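Local atomic coordinates of replicative DNA helicase (Nostoc punctiforme, PDB entry 4O1R), a protein that is an intein of the replicative helicase that probably excises itself by protein splicing, joining the flanking sequences with a peptide bond. Residues M41-S53 against F123-A135. Sequence-based numbering, arbitrary orientation.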
# COMPACT_ATOMS: atom_id res chain seq x y z
N MET A 41 -11.87 10.35 5.22
CA MET A 41 -10.45 10.26 5.60
C MET A 41 -10.24 9.37 6.83
O MET A 41 -9.41 9.65 7.69
CB MET A 41 -9.80 11.65 5.73
CG MET A 41 -9.73 12.40 4.41
SD MET A 41 -8.77 11.55 3.13
CE MET A 41 -7.10 11.75 3.75
N GLN A 42 -11.02 8.29 6.89
CA GLN A 42 -10.93 7.32 7.97
C GLN A 42 -10.70 5.95 7.39
O GLN A 42 -11.15 5.64 6.28
CB GLN A 42 -12.23 7.30 8.78
CG GLN A 42 -12.64 8.64 9.38
CD GLN A 42 -11.87 8.95 10.64
OE1 GLN A 42 -12.12 8.35 11.69
NE2 GLN A 42 -10.94 9.89 10.55
N LEU A 43 -9.99 5.11 8.14
CA LEU A 43 -9.80 3.72 7.76
C LEU A 43 -11.09 2.91 7.95
O LEU A 43 -11.83 3.12 8.91
CB LEU A 43 -8.67 3.07 8.57
CG LEU A 43 -7.22 3.50 8.39
CD1 LEU A 43 -6.36 2.49 9.13
CD2 LEU A 43 -6.82 3.54 6.92
N GLU A 44 -11.33 1.99 7.02
CA GLU A 44 -12.50 1.12 7.03
C GLU A 44 -12.11 -0.28 6.60
O GLU A 44 -11.12 -0.46 5.89
CB GLU A 44 -13.57 1.61 6.05
CG GLU A 44 -14.30 2.88 6.43
CD GLU A 44 -15.38 3.25 5.42
OE1 GLU A 44 -15.59 2.49 4.45
OE2 GLU A 44 -16.02 4.29 5.61
N LYS A 45 -12.88 -1.26 7.03
CA LYS A 45 -12.73 -2.63 6.56
C LYS A 45 -13.16 -2.71 5.10
O LYS A 45 -14.19 -2.15 4.71
CB LYS A 45 -13.60 -3.57 7.41
CG LYS A 45 -13.37 -3.41 8.91
CD LYS A 45 -14.33 -4.25 9.73
CE LYS A 45 -14.13 -3.99 11.22
NZ LYS A 45 -14.95 -4.92 12.05
N ALA A 46 -12.36 -3.41 4.30
CA ALA A 46 -12.58 -3.49 2.85
C ALA A 46 -12.33 -4.90 2.33
O ALA A 46 -11.29 -5.50 2.61
CB ALA A 46 -11.67 -2.50 2.14
N ILE A 47 -13.26 -5.40 1.53
CA ILE A 47 -13.16 -6.75 0.97
C ILE A 47 -12.21 -6.81 -0.24
O ILE A 47 -12.25 -5.97 -1.14
CB ILE A 47 -14.55 -7.32 0.59
CG1 ILE A 47 -15.41 -7.47 1.85
CG2 ILE A 47 -14.43 -8.65 -0.19
CD1 ILE A 47 -14.90 -8.48 2.87
N VAL A 48 -11.35 -7.82 -0.23
CA VAL A 48 -10.45 -8.11 -1.33
C VAL A 48 -11.08 -9.19 -2.21
O VAL A 48 -11.44 -10.25 -1.71
CB VAL A 48 -9.09 -8.60 -0.78
CG1 VAL A 48 -8.18 -9.07 -1.91
CG2 VAL A 48 -8.42 -7.52 0.05
N SER A 49 -11.21 -8.89 -3.50
CA SER A 49 -11.82 -9.82 -4.45
C SER A 49 -10.82 -10.69 -5.22
O SER A 49 -11.21 -11.69 -5.83
CB SER A 49 -12.67 -9.05 -5.46
OG SER A 49 -11.87 -8.13 -6.19
N ASN A 50 -9.55 -10.29 -5.23
CA ASN A 50 -8.53 -11.00 -6.02
C ASN A 50 -7.17 -10.64 -5.45
O ASN A 50 -6.95 -9.49 -5.06
CB ASN A 50 -8.61 -10.58 -7.50
CG ASN A 50 -7.98 -11.59 -8.44
OD1 ASN A 50 -7.78 -12.75 -8.09
ND2 ASN A 50 -7.70 -11.15 -9.67
N ALA A 51 -6.26 -11.61 -5.44
CA ALA A 51 -4.86 -11.40 -5.05
C ALA A 51 -4.01 -12.18 -6.03
O ALA A 51 -4.27 -13.35 -6.27
CB ALA A 51 -4.62 -11.89 -3.62
N PHE A 52 -3.01 -11.52 -6.62
CA PHE A 52 -2.35 -12.09 -7.80
C PHE A 52 -0.95 -11.54 -8.00
O PHE A 52 -0.64 -10.43 -7.57
CB PHE A 52 -3.21 -11.81 -9.05
CG PHE A 52 -3.59 -10.36 -9.20
CD1 PHE A 52 -4.75 -9.86 -8.58
CD2 PHE A 52 -2.80 -9.49 -9.94
CE1 PHE A 52 -5.09 -8.52 -8.69
CE2 PHE A 52 -3.14 -8.14 -10.07
CZ PHE A 52 -4.29 -7.66 -9.44
N SER A 53 -0.14 -12.32 -8.70
CA SER A 53 1.17 -11.90 -9.19
C SER A 53 1.00 -11.18 -10.51
O SER A 53 0.18 -11.57 -11.35
CB SER A 53 2.01 -13.15 -9.43
OG SER A 53 3.19 -12.84 -10.15
N PHE A 123 3.13 -8.29 -6.61
CA PHE A 123 1.79 -8.77 -6.31
C PHE A 123 0.86 -7.61 -6.05
O PHE A 123 1.27 -6.53 -5.63
CB PHE A 123 1.83 -9.66 -5.06
CG PHE A 123 2.75 -10.84 -5.20
CD1 PHE A 123 4.11 -10.71 -4.93
CD2 PHE A 123 2.26 -12.07 -5.63
CE1 PHE A 123 4.98 -11.79 -5.08
CE2 PHE A 123 3.12 -13.16 -5.77
CZ PHE A 123 4.48 -13.02 -5.49
N ASP A 124 -0.42 -7.86 -6.26
CA ASP A 124 -1.43 -6.84 -6.01
C ASP A 124 -2.71 -7.48 -5.51
O ASP A 124 -2.92 -8.69 -5.64
CB ASP A 124 -1.67 -6.04 -7.31
CG ASP A 124 -2.43 -4.73 -7.09
OD1 ASP A 124 -2.42 -4.18 -5.96
OD2 ASP A 124 -3.03 -4.24 -8.07
N LEU A 125 -3.55 -6.62 -4.92
CA LEU A 125 -4.89 -6.97 -4.47
C LEU A 125 -5.89 -6.10 -5.17
O LEU A 125 -5.64 -4.92 -5.37
CB LEU A 125 -5.04 -6.71 -2.97
CG LEU A 125 -4.03 -7.32 -2.00
CD1 LEU A 125 -4.40 -6.97 -0.56
CD2 LEU A 125 -3.97 -8.82 -2.19
N THR A 126 -7.03 -6.67 -5.51
CA THR A 126 -8.16 -5.88 -6.01
C THR A 126 -9.14 -5.65 -4.88
O THR A 126 -9.59 -6.61 -4.23
CB THR A 126 -8.87 -6.59 -7.16
OG1 THR A 126 -9.40 -7.83 -6.72
CG2 THR A 126 -7.90 -6.84 -8.29
N VAL A 127 -9.44 -4.38 -4.64
CA VAL A 127 -10.38 -3.95 -3.60
C VAL A 127 -11.50 -3.18 -4.32
O VAL A 127 -11.39 -1.97 -4.54
CB VAL A 127 -9.66 -3.08 -2.54
CG1 VAL A 127 -10.62 -2.62 -1.45
CG2 VAL A 127 -8.46 -3.84 -1.92
N PRO A 128 -12.58 -3.89 -4.70
CA PRO A 128 -13.55 -3.25 -5.60
C PRO A 128 -14.32 -2.08 -5.02
O PRO A 128 -14.85 -1.28 -5.79
CB PRO A 128 -14.50 -4.40 -5.98
CG PRO A 128 -14.30 -5.44 -4.96
CD PRO A 128 -12.88 -5.32 -4.48
N GLY A 129 -14.38 -1.95 -3.70
CA GLY A 129 -15.11 -0.82 -3.13
C GLY A 129 -14.29 0.46 -3.17
O GLY A 129 -14.56 1.38 -3.96
N LEU A 130 -13.28 0.50 -2.32
CA LEU A 130 -12.48 1.70 -2.07
C LEU A 130 -11.23 1.83 -2.96
O LEU A 130 -10.62 2.90 -3.00
CB LEU A 130 -12.12 1.75 -0.58
CG LEU A 130 -13.30 1.92 0.38
CD1 LEU A 130 -12.88 1.70 1.81
CD2 LEU A 130 -13.92 3.30 0.22
N HIS A 131 -10.86 0.75 -3.65
CA HIS A 131 -9.75 0.73 -4.62
C HIS A 131 -8.38 1.08 -4.02
O HIS A 131 -7.48 1.54 -4.72
CB HIS A 131 -10.04 1.63 -5.83
CG HIS A 131 -11.37 1.36 -6.48
ND1 HIS A 131 -11.62 0.21 -7.20
CD2 HIS A 131 -12.51 2.08 -6.51
CE1 HIS A 131 -12.86 0.24 -7.65
NE2 HIS A 131 -13.42 1.36 -7.24
N ASN A 132 -8.21 0.81 -2.73
CA ASN A 132 -6.94 1.04 -2.05
C ASN A 132 -6.86 0.12 -0.86
O ASN A 132 -7.85 -0.50 -0.46
CB ASN A 132 -6.74 2.52 -1.65
CG ASN A 132 -7.54 2.92 -0.40
OD1 ASN A 132 -7.13 2.66 0.73
ND2 ASN A 132 -8.66 3.59 -0.62
N PHE A 133 -5.67 -0.01 -0.30
CA PHE A 133 -5.52 -0.79 0.92
C PHE A 133 -4.26 -0.38 1.64
O PHE A 133 -3.42 0.34 1.07
CB PHE A 133 -5.54 -2.31 0.65
CG PHE A 133 -4.45 -2.80 -0.27
CD1 PHE A 133 -4.62 -2.75 -1.66
CD2 PHE A 133 -3.27 -3.35 0.23
CE1 PHE A 133 -3.61 -3.22 -2.53
CE2 PHE A 133 -2.26 -3.82 -0.62
CZ PHE A 133 -2.43 -3.75 -2.00
N VAL A 134 -4.15 -0.81 2.89
CA VAL A 134 -2.96 -0.56 3.69
C VAL A 134 -1.97 -1.71 3.55
O VAL A 134 -2.32 -2.87 3.78
CB VAL A 134 -3.32 -0.34 5.17
CG1 VAL A 134 -2.06 -0.10 5.98
CG2 VAL A 134 -4.32 0.81 5.32
N ALA A 135 -0.74 -1.39 3.18
CA ALA A 135 0.34 -2.37 3.08
C ALA A 135 1.57 -1.80 3.76
O ALA A 135 1.93 -0.64 3.53
CB ALA A 135 0.63 -2.70 1.63
O HOH W 1 -14.02 -3.98 -1.55
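Phe52 and Asp124 form a hydrogen-bonded pair where strands 50-53 and 123-126 run antiparallel, their short axes 4.8 Å apart at closest approach. Phe52 N reaches Asp124 O at 3.0 Å, and Asp124 N returns to Phe52 O at 2.9 Å. Thr126 N then binds Asn50 O, and Ser49 N binds Thr126 O. Beyond this, strand 42-48 swings away, making 111° with strand 123-126, and a water carries the link onward from Ile47 O to Gly129 N.

On one face of the sheet, the Phe52 ring lies against its neighbours on the other strand. With CG set between the backbone N and the carbonyl carbon (chi1 51°), the ring leans over strand 123-126 so that Asp124 O sits over one face, toward the rim. Thr126 has two conformers; in the one modelled here its CG2 meets the ring edge at Phe52 CE1, and its OG1 lies 2.5 Å from Ser49 OG, a hydrogen bond either hydroxyl could donate, its short length to be taken with caution.

The opposite face is largely apolar round Leu125. Leu125 CD2 presses on Ala51 CB at a tight 3.4 Å, and Leu125 CB meets Val48 CG1. Farther along, where the strands have parted, Ala46 CB touches Val127 CG1 at 3.7 Å, and Leu43 CD2 crosses Val134 CG2 at about a right angle. Strand 31-37 packs on Ala46 and Val48, and Pro99 touches both Leu43 and Val134.

Backbone bonds thus fasten one end of this interface, whereas methyl packing and a water join the other, as the chain curls in the horseshoe-like beta fold of inteins. Val127 N also binds OD1 of the C-terminal Asn142, the residue whose cyclisation, in inteins of this kind, probably frees the C-terminal junction.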